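Local coordinates for protein HTH-type transcriptional regulator ascG (Escherichia coli, PDB 3BRQ) that represses transcription of the cryptic asc operon in Escherichia coli as a DNA-binding regulator of the LacI family, at residues G33-F36 / S37-L40; A43-M46 / A47-G51; Q71-D75 / L76-A80; K252-V255 / T256-Q260. All coordinates share one frame; numbering follows the deposited sequence.

Contact 1 of 4, residues G33-F36 / S37-L40; sequences GIYF and SELL. With SO4 (sulfate ion), chain F.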
loop_
_atom_site.group_PDB
_atom_site.type_symbol
_atom_site.label_atom_id
_atom_site.label_comp_id
_atom_site.label_asym_id
_atom_site.label_seq_id
_atom_site.Cartn_x
_atom_site.Cartn_y
_atom_site.Cartn_z
ATOM N N GLY B 33 1.403 6.768 -8.514
ATOM C CA GLY B 33 2.201 6.238 -9.607
ATOM C C GLY B 33 3.551 5.682 -9.188
ATOM O O GLY B 33 4.008 4.694 -9.775
ATOM N N ILE B 34 4.170 6.251 -8.135
ATOM C CA ILE B 34 5.368 5.667 -7.552
ATOM C C ILE B 34 4.902 5.068 -6.206
ATOM O O ILE B 34 4.526 5.803 -5.284
ATOM C CB ILE B 34 6.499 6.736 -7.296
ATOM C CG1 ILE B 34 6.764 7.643 -8.524
ATOM C CG2 ILE B 34 7.779 6.066 -6.694
ATOM C CD1 ILE B 34 7.054 6.924 -9.830
ATOM N N TYR B 35 4.891 3.751 -6.084
ATOM C CA TYR B 35 4.311 3.137 -4.854
ATOM C C TYR B 35 4.807 3.856 -3.592
ATOM O O TYR B 35 6.003 4.033 -3.385
ATOM C CB TYR B 35 4.594 1.629 -4.804
ATOM C CG TYR B 35 4.010 0.877 -3.598
ATOM C CD1 TYR B 35 2.876 1.325 -2.927
ATOM C CD2 TYR B 35 4.581 -0.324 -3.175
ATOM C CE1 TYR B 35 2.334 0.608 -1.824
ATOM C CE2 TYR B 35 4.058 -1.041 -2.095
ATOM C CZ TYR B 35 2.940 -0.577 -1.428
ATOM O OH TYR B 35 2.449 -1.311 -0.364
ATOM N N PHE B 36 3.878 4.335 -2.778
ATOM C CA PHE B 36 4.234 5.249 -1.702
ATOM C C PHE B 36 4.941 4.523 -0.521
ATOM O O PHE B 36 5.940 5.009 0.011
ATOM C CB PHE B 36 2.967 6.045 -1.349
ATOM C CG PHE B 36 3.105 7.064 -0.241
ATOM C CD1 PHE B 36 4.340 7.439 0.290
ATOM C CD2 PHE B 36 1.957 7.704 0.230
ATOM C CE1 PHE B 36 4.421 8.361 1.322
ATOM C CE2 PHE B 36 2.025 8.661 1.266
ATOM C CZ PHE B 36 3.267 8.986 1.807
ATOM N N SER B 37 4.482 3.360 -0.114
ATOM C CA SER B 37 5.159 2.776 1.053
ATOM C C SER B 37 6.567 2.304 0.635
ATOM O O SER B 37 7.522 2.454 1.410
ATOM C CB SER B 37 4.341 1.661 1.662
ATOM O OG SER B 37 4.332 0.604 0.757
ATOM N N GLU B 38 6.686 1.815 -0.604
ATOM C CA GLU B 38 7.983 1.489 -1.197
ATOM C C GLU B 38 8.890 2.707 -1.287
ATOM O O GLU B 38 10.048 2.640 -0.862
ATOM C CB GLU B 38 7.827 0.885 -2.582
ATOM C CG GLU B 38 8.816 -0.257 -2.854
ATOM C CD GLU B 38 9.034 -0.512 -4.353
ATOM O OE1 GLU B 38 8.082 -0.284 -5.155
ATOM O OE2 GLU B 38 10.158 -0.930 -4.740
ATOM N N LEU B 39 8.370 3.829 -1.799
ATOM C CA LEU B 39 9.206 5.001 -1.929
ATOM C C LEU B 39 9.633 5.501 -0.551
ATOM O O LEU B 39 10.771 5.898 -0.363
ATOM C CB LEU B 39 8.540 6.113 -2.798
ATOM C CG LEU B 39 7.649 7.247 -2.298
ATOM C CD1 LEU B 39 8.428 8.375 -1.661
ATOM C CD2 LEU B 39 6.885 7.859 -3.509
ATOM N N LEU B 40 8.724 5.441 0.424
ATOM C CA LEU B 40 9.014 5.967 1.757
ATOM C C LEU B 40 10.048 5.083 2.442
ATOM O O LEU B 40 10.936 5.557 3.141
ATOM C CB LEU B 40 7.739 6.047 2.605
ATOM C CG LEU B 40 7.800 6.721 3.982
ATOM C CD1 LEU B 40 8.331 8.167 3.912
ATOM C CD2 LEU B 40 6.452 6.715 4.656
HETATM S S SO4 F . 0.269 10.519 -9.468
HETATM O O1 SO4 F . 0.776 10.750 -10.781
HETATM O O2 SO4 F . 0.148 11.822 -8.761
HETATM O O3 SO4 F . -0.918 9.706 -9.505
HETATM O O4 SO4 F . 1.218 9.622 -8.819
#

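Contact 2 of 4, residues A43-M46 / A47-G51; sequences AARM and AEEKG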
loop_
_atom_site.group_PDB
_atom_site.type_symbol
_atom_site.label_atom_id
_atom_site.label_comp_id
_atom_site.label_asym_id
_atom_site.label_seq_id
_atom_site.Cartn_x
_atom_site.Cartn_y
_atom_site.Cartn_z
ATOM N N ALA B 43 13.468 5.901 0.750
ATOM C CA ALA B 43 13.874 7.203 1.295
ATOM C C ALA B 43 14.335 7.144 2.763
ATOM O O ALA B 43 15.376 7.687 3.100
ATOM C CB ALA B 43 12.761 8.245 1.139
ATOM N N ALA B 44 13.537 6.515 3.616
ATOM C CA ALA B 44 13.839 6.414 5.069
ATOM C C ALA B 44 15.111 5.642 5.272
ATOM O O ALA B 44 15.983 6.072 5.985
ATOM C CB ALA B 44 12.704 5.693 5.845
ATOM N N ARG B 45 15.207 4.485 4.637
ATOM C CA ARG B 45 16.448 3.729 4.688
ATOM C C ARG B 45 17.674 4.563 4.237
ATOM O O ARG B 45 18.695 4.596 4.921
ATOM C CB ARG B 45 16.290 2.440 3.882
ATOM C CG ARG B 45 16.992 1.263 4.487
ATOM C CD ARG B 45 16.402 0.865 5.845
ATOM N NE ARG B 45 17.405 0.146 6.640
ATOM C CZ ARG B 45 17.263 -1.088 7.140
ATOM N NH1 ARG B 45 16.133 -1.773 6.944
ATOM N NH2 ARG B 45 18.257 -1.643 7.851
HETATM N N MSE B 46 17.559 5.294 3.136
HETATM C CA MSE B 46 18.720 6.018 2.640
HETATM C C MSE B 46 19.133 7.142 3.590
HETATM O O MSE B 46 20.319 7.316 3.888
HETATM C CB MSE B 46 18.434 6.599 1.258
HETATM C CG MSE B 46 18.991 5.803 0.094
HETATM SE SE MSE B 46 20.068 7.032 -0.975
HETATM C CE MSE B 46 21.597 7.162 0.268
ATOM N N ALA B 47 18.154 7.917 4.061
ATOM C CA ALA B 47 18.396 8.943 5.060
ATOM C C ALA B 47 19.013 8.324 6.324
ATOM O O ALA B 47 20.000 8.846 6.850
ATOM C CB ALA B 47 17.093 9.680 5.411
ATOM N N GLU B 48 18.455 7.219 6.799
ATOM C CA GLU B 48 18.974 6.593 8.033
ATOM C C GLU B 48 20.459 6.246 7.856
ATOM O O GLU B 48 21.296 6.654 8.679
ATOM C CB GLU B 48 18.124 5.375 8.446
ATOM C CG GLU B 48 18.643 4.592 9.647
ATOM C CD GLU B 48 17.748 3.431 10.008
ATOM O OE1 GLU B 48 17.012 2.937 9.144
ATOM O OE2 GLU B 48 17.746 3.001 11.168
ATOM N N GLU B 49 20.798 5.574 6.749
ATOM C CA GLU B 49 22.176 5.133 6.536
ATOM C C GLU B 49 23.129 6.314 6.444
ATOM O O GLU B 49 24.273 6.222 6.891
ATOM C CB GLU B 49 22.313 4.260 5.283
ATOM C CG GLU B 49 21.538 2.912 5.338
ATOM C CD GLU B 49 21.792 2.039 4.102
ATOM O OE1 GLU B 49 22.994 1.751 3.843
ATOM O OE2 GLU B 49 20.820 1.643 3.388
ATOM N N LYS B 50 22.680 7.415 5.859
ATOM C CA LYS B 50 23.538 8.591 5.750
ATOM C C LYS B 50 23.502 9.566 6.944
ATOM O O LYS B 50 24.032 10.681 6.831
ATOM C CB LYS B 50 23.249 9.341 4.445
ATOM C CG LYS B 50 23.512 8.509 3.144
ATOM C CD LYS B 50 24.996 8.214 2.908
ATOM C CE LYS B 50 25.215 7.233 1.707
ATOM N NZ LYS B 50 26.470 6.383 1.876
ATOM N N GLY B 51 22.848 9.174 8.050
ATOM C CA GLY B 51 22.849 9.964 9.284
ATOM C C GLY B 51 21.984 11.205 9.265
ATOM O O GLY B 51 22.230 12.133 10.057
#

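Contact 3 of 4, residues Q71-D75 / L76-A80; sequences QYLLD and LRCDA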
loop_
_atom_site.group_PDB
_atom_site.type_symbol
_atom_site.label_atom_id
_atom_site.label_comp_id
_atom_site.label_asym_id
_atom_site.label_seq_id
_atom_site.Cartn_x
_atom_site.Cartn_y
_atom_site.Cartn_z
ATOM N N GLN B 71 6.801 24.942 2.158
ATOM C CA GLN B 71 7.136 26.029 3.097
ATOM C C GLN B 71 7.114 25.640 4.548
ATOM O O GLN B 71 7.960 26.102 5.314
ATOM C CB GLN B 71 6.194 27.211 2.932
ATOM C CG GLN B 71 6.732 28.461 3.614
ATOM C CD GLN B 71 8.100 28.886 3.059
ATOM O OE1 GLN B 71 8.248 29.081 1.849
ATOM N NE2 GLN B 71 9.095 29.044 3.947
ATOM N N TYR B 72 6.104 24.872 4.945
ATOM C CA TYR B 72 6.037 24.343 6.291
ATOM C C TYR B 72 7.337 23.642 6.624
ATOM O O TYR B 72 7.940 23.930 7.648
ATOM C CB TYR B 72 4.849 23.397 6.448
ATOM C CG TYR B 72 4.701 22.764 7.823
ATOM C CD1 TYR B 72 4.528 23.555 8.972
ATOM C CD2 TYR B 72 4.746 21.386 7.980
ATOM C CE1 TYR B 72 4.392 22.972 10.245
ATOM C CE2 TYR B 72 4.608 20.794 9.267
ATOM C CZ TYR B 72 4.431 21.604 10.387
ATOM O OH TYR B 72 4.311 21.036 11.666
ATOM N N LEU B 73 7.773 22.715 5.788
ATOM C CA LEU B 73 8.993 21.957 6.097
ATOM C C LEU B 73 10.247 22.790 6.183
ATOM O O LEU B 73 11.081 22.556 7.046
ATOM C CB LEU B 73 9.216 20.774 5.141
ATOM C CG LEU B 73 8.305 19.551 5.251
ATOM C CD1 LEU B 73 8.704 18.554 4.184
ATOM C CD2 LEU B 73 8.346 18.881 6.662
ATOM N N LEU B 74 10.369 23.765 5.307
ATOM C CA LEU B 74 11.465 24.719 5.406
ATOM C C LEU B 74 11.483 25.519 6.728
ATOM O O LEU B 74 12.558 25.732 7.337
ATOM C CB LEU B 74 11.396 25.667 4.217
ATOM C CG LEU B 74 11.609 24.871 2.951
ATOM C CD1 LEU B 74 11.618 25.846 1.755
ATOM C CD2 LEU B 74 12.950 24.050 3.055
ATOM N N ASP B 75 10.285 25.890 7.202
ATOM C CA ASP B 75 10.139 26.656 8.415
ATOM C C ASP B 75 10.385 25.711 9.596
ATOM O O ASP B 75 10.486 26.160 10.747
ATOM C CB ASP B 75 8.721 27.194 8.506
ATOM C CG ASP B 75 8.441 28.280 7.485
ATOM O OD1 ASP B 75 9.385 28.733 6.843
ATOM O OD2 ASP B 75 7.286 28.687 7.332
ATOM N N LEU B 76 10.438 24.413 9.338
ATOM C CA LEU B 76 10.900 23.499 10.391
ATOM C C LEU B 76 12.412 23.297 10.240
ATOM O O LEU B 76 13.011 22.523 10.978
ATOM C CB LEU B 76 10.143 22.182 10.340
ATOM C CG LEU B 76 8.630 22.322 10.526
ATOM C CD1 LEU B 76 7.990 20.945 10.373
ATOM C CD2 LEU B 76 8.317 22.955 11.878
ATOM N N ARG B 77 13.018 24.041 9.319
ATOM C CA ARG B 77 14.448 23.915 9.021
ATOM C C ARG B 77 14.853 22.541 8.483
ATOM O O ARG B 77 15.918 22.032 8.826
ATOM C CB ARG B 77 15.354 24.282 10.220
ATOM C CG ARG B 77 16.597 25.095 9.806
ATOM C CD ARG B 77 17.728 25.073 10.860
ATOM N NE ARG B 77 17.285 25.467 12.192
ATOM C CZ ARG B 77 17.999 26.225 13.039
ATOM N NH1 ARG B 77 19.194 26.711 12.681
ATOM N NH2 ARG B 77 17.510 26.509 14.247
ATOM N N CYS B 78 14.027 21.953 7.625
ATOM C CA CYS B 78 14.546 20.955 6.685
ATOM C C CYS B 78 15.614 21.562 5.784
ATOM O O CYS B 78 15.454 22.662 5.254
ATOM C CB CYS B 78 13.439 20.342 5.828
ATOM S SG CYS B 78 12.366 19.325 6.821
ATOM N N ASP B 79 16.695 20.818 5.598
ATOM C CA ASP B 79 17.862 21.273 4.825
ATOM C C ASP B 79 17.722 21.021 3.312
ATOM O O ASP B 79 18.305 21.733 2.519
ATOM C CB ASP B 79 19.110 20.596 5.388
ATOM C CG ASP B 79 19.268 20.846 6.899
ATOM O OD1 ASP B 79 19.776 21.920 7.237
ATOM O OD2 ASP B 79 18.825 20.020 7.736
ATOM N N ALA B 80 16.927 20.009 2.939
ATOM C CA ALA B 80 16.600 19.678 1.552
ATOM C C ALA B 80 15.170 19.149 1.470
ATOM O O ALA B 80 14.676 18.506 2.427
ATOM C CB ALA B 80 17.537 18.605 1.044
HETATM O O HOH W 1 15.473 25.201 5.931
#

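Contact 4 of 4, residues K252-V255 / T256-Q260; sequences KIPV and TEMIQ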
loop_
_atom_site.group_PDB
_atom_site.type_symbol
_atom_site.label_atom_id
_atom_site.label_comp_id
_atom_site.label_asym_id
_atom_site.label_seq_id
_atom_site.Cartn_x
_atom_site.Cartn_y
_atom_site.Cartn_z
ATOM N N LYS B 252 6.603 -2.843 -14.563
ATOM C CA LYS B 252 7.350 -2.512 -13.368
ATOM C C LYS B 252 8.094 -1.187 -13.510
ATOM O O LYS B 252 8.799 -0.966 -14.500
ATOM C CB LYS B 252 8.345 -3.624 -13.015
ATOM C CG LYS B 252 9.062 -3.408 -11.672
ATOM C CD LYS B 252 9.924 -4.621 -11.403
ATOM C CE LYS B 252 10.376 -4.650 -9.942
ATOM N NZ LYS B 252 11.585 -3.806 -9.718
ATOM N N ILE B 253 7.888 -0.324 -12.515
ATOM C CA ILE B 253 8.544 0.983 -12.390
ATOM C C ILE B 253 9.737 0.766 -11.465
ATOM O O ILE B 253 9.597 0.122 -10.422
ATOM C CB ILE B 253 7.543 2.087 -11.819
ATOM C CG1 ILE B 253 6.205 2.087 -12.604
ATOM C CG2 ILE B 253 8.157 3.522 -11.772
ATOM C CD1 ILE B 253 6.286 2.393 -14.137
ATOM N N PRO B 254 10.919 1.309 -11.846
ATOM C CA PRO B 254 12.115 1.230 -11.025
ATOM C C PRO B 254 12.035 2.191 -9.817
ATOM O O PRO B 254 12.893 3.061 -9.632
ATOM C CB PRO B 254 13.224 1.629 -11.985
ATOM C CG PRO B 254 12.552 2.554 -12.983
ATOM C CD PRO B 254 11.142 2.070 -13.105
ATOM N N VAL B 255 11.008 2.017 -8.999
ATOM C CA VAL B 255 10.814 2.865 -7.819
ATOM C C VAL B 255 12.080 2.969 -6.967
ATOM O O VAL B 255 12.555 4.065 -6.686
ATOM C CB VAL B 255 9.605 2.353 -6.935
ATOM C CG1 VAL B 255 9.527 3.098 -5.592
ATOM C CG2 VAL B 255 8.333 2.524 -7.673
ATOM N N THR B 256 12.618 1.823 -6.564
ATOM C CA THR B 256 13.814 1.756 -5.718
ATOM C C THR B 256 15.006 2.563 -6.244
ATOM O O THR B 256 15.619 3.403 -5.538
ATOM C CB THR B 256 14.263 0.282 -5.583
ATOM O OG1 THR B 256 13.320 -0.401 -4.769
ATOM C CG2 THR B 256 15.634 0.187 -4.967
ATOM N N GLU B 257 15.325 2.301 -7.494
ATOM C CA GLU B 257 16.322 3.086 -8.208
ATOM C C GLU B 257 15.980 4.540 -8.199
ATOM O O GLU B 257 16.860 5.391 -8.004
ATOM C CB GLU B 257 16.453 2.618 -9.660
ATOM C CG GLU B 257 17.078 1.230 -9.833
ATOM C CD GLU B 257 16.107 0.042 -9.624
ATOM O OE1 GLU B 257 14.871 0.216 -9.408
ATOM O OE2 GLU B 257 16.618 -1.105 -9.687
HETATM N N MSE B 258 14.711 4.853 -8.456
HETATM C CA MSE B 258 14.319 6.249 -8.584
HETATM C C MSE B 258 14.498 7.002 -7.262
HETATM O O MSE B 258 14.888 8.168 -7.271
HETATM C CB MSE B 258 12.861 6.357 -9.044
HETATM C CG MSE B 258 12.730 6.330 -10.581
HETATM SE SE MSE B 258 10.885 6.145 -11.070
HETATM C CE MSE B 258 10.503 7.988 -11.017
ATOM N N ILE B 259 14.219 6.313 -6.153
ATOM C CA ILE B 259 14.234 6.906 -4.806
ATOM C C ILE B 259 15.659 7.119 -4.329
ATOM O O ILE B 259 15.982 8.145 -3.713
ATOM C CB ILE B 259 13.415 6.061 -3.797
ATOM C CG1 ILE B 259 11.942 6.178 -4.149
ATOM C CG2 ILE B 259 13.479 6.640 -2.390
ATOM C CD1 ILE B 259 11.518 7.681 -4.411
ATOM N N GLN B 260 16.505 6.147 -4.650
ATOM C CA GLN B 260 17.908 6.191 -4.301
ATOM C C GLN B 260 18.593 7.294 -5.086
ATOM O O GLN B 260 19.468 7.984 -4.547
ATOM C CB GLN B 260 18.563 4.858 -4.586
ATOM C CG GLN B 260 18.139 3.740 -3.627
ATOM C CD GLN B 260 18.724 2.394 -4.034
ATOM O OE1 GLN B 260 19.346 2.277 -5.088
ATOM N NE2 GLN B 260 18.520 1.362 -3.193
#

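Contact 1 of 4, residues G33-F36 / S37-L40
F36 meets L39 and L40 one turn on: its CE1 comes within 4.2 Å of L40 CD2 and its CD1 lies 4.2 Å from L39 CG, the ring being placed by a CG anti to the backbone N (chi1 180°). Y35 lays one ring face over the start of the helix: the backbone N atoms of S37 and E38 lie above it near the rim, and Y35 CD2 meets E38 CB at 3.5 Å, the two side chains crossing at about a right angle. This is the N-terminal end of helix 36-49, with Y35 at the N-cap; L39 N donates to Y35 O (2.9 Å) and L40 N to F36 O (2.8 Å). L39 also reaches back to I34, its CD2 3.8 Å from I34 CG2, and the side chain packs on M82 and Y84 of strand 80-84 as well. An alanine in place of L39 is likely to open a gap between I34 and the F36 ring. F36 also packs on L40 of the second subunit. Ahead of the turn, G33 N donates to O4 of a sulfate at 2.9 Å, an ion probably taken from the crystallisation liquor.

Contact 2 of 4, residues A43-M46 / A47-G51
R45 and E48 extend alongside each other, yet they form only a long salt bridge, of charges alone: R45 NE stands 3.8 Å from E48 OE1, which sits far from the plane of the guanidinium, so no N-H is aimed at it. The two flat groups are turned 43° apart, and the exact position of that oxygen is uncertain. The carboxylate has a firmer partner in the second subunit, where E48 OE2 is hydrogen-bonded to H61. One residue on, E49 folds its CG back to 3.3 Å from R45 O, chi1 at -64° setting CG beside its own backbone N. On another side of the helix the chain of selenomethionine M46, bent at both chi2 and chi3, follows that of K50, and its CE touches K50 CG at 3.7 Å. All this belongs to the last turns of helix 36-49, the helix of a beta-alpha-beta unit between strands 21-27 and 53-60. Four successive backbone bonds run from A47, E48, E49 and K50 to the carbonyls four residues earlier, the last, from K50 N to M46 O, at 3.1 Å. A Schellman motif then ends the helix: G51, with positive phi, is its C-prime residue, G51 N donates to E48 O at 3.0 Å, and R52 N reaches back to A47 O.

Contact 3 of 4, residues Q71-D75 / L76-A80
Y72 and L76 make the main apolar contact. L76 CD1 sits over one face of the Y72 ring, 3.9 Å from its centroid and offset toward the rim, a CH-pi contact. The ring reaches this place because its CG is anti to the backbone N (chi1 179°). The same L76 CD1 lies more loosely against L73 CD2, at 4.3 Å. Further along, L73 CB meets C78 SG at 3.9 Å. A serine at L76 would probably leave that face of the Y72 ring without its methyl cover and lose the looser touch on L73.

The backbone bonds form a Schellman motif that ends helix 63-75. C78 N donates to L73 O (3.1 Å, 164°), and R77 N to L74 O, which it meets from above the carbonyl plane. R77 is the C-prime residue and has positive phi. L76 N shares itself weakly between Y72 O and L73 O. A water donates to both L74 O and C78 O, the latter at 2.6 Å, bridging the two ends of the turn.

Among side chains, Q71 NE2 donates to D75 OD1 at 2.9 Å; the N-H meets OD1 from above the carboxylate plane, and OD1 itself lies in the plane of the Q71 amide.

Beyond the turn the chain enters strand 80-84. L73 and C78 both pack on L55 of strand 53-60, A80 lies against helix 255-270, and Y72 OH bonds to T21 of the second subunit.

Contact 4 of 4, residues K252-V255 / T256-Q260
I253 lays its CG2 branch against the selenium of M258, a selenomethionine, at 3.8 Å, the two side chains slanting across each other. P254, between strand 249-252 and helix 255-270, is the N-cap of that helix and the centre of an inverse gamma turn, which V255 N closes with a weak bond to I253 O. The connection belongs to the periplasmic binding protein-like fold of LacI-family regulators. P254 O accepts a hydrogen bond from M258 N at 2.8 Å, and V255 O one from I259 N. CB and CG of M258 lie near P254 O, CB at 3.3 Å, while the end of the side chain leads off from the turn. E257, bent at chi2, folds its carboxylate back over the proline, OE1 coming 3.4 Å from P254 CB. V255 and I259 lie side by side on the flank facing helix 36-49, where V255 packs on E38 and I259 on L39, H42 and A43. T256 OG1 holds a weak hydrogen bond to E38 OE2. With V255 CG1 anti to its own backbone N (chi1 171°), this methyl ends 4.2 Å from I259 CG1.

In the fold
Along the chain the order is contact 1, contact 2, contact 3, contact 4. Contacts 1 and 2 sit at the start and finish of helix 36-49, their centres about 16 Å apart, and contact 4 opens helix 255-270, which packs against it. Contact 4 touches both, its centre about 9 Å from that of contact 1 and about 16 Å from that of contact 2: helix 255-270 comes back from late in the sequence to join helix 36-49 in the subdomain of the five-stranded parallel sheet. Contact 3 ends helix 63-75 and leads into strand 80-84 of that sheet, about 9 Å from contact 2 at nearest atoms. Contacts 1, 2 and 3 all reach the second subunit, placing them at the dimer interface.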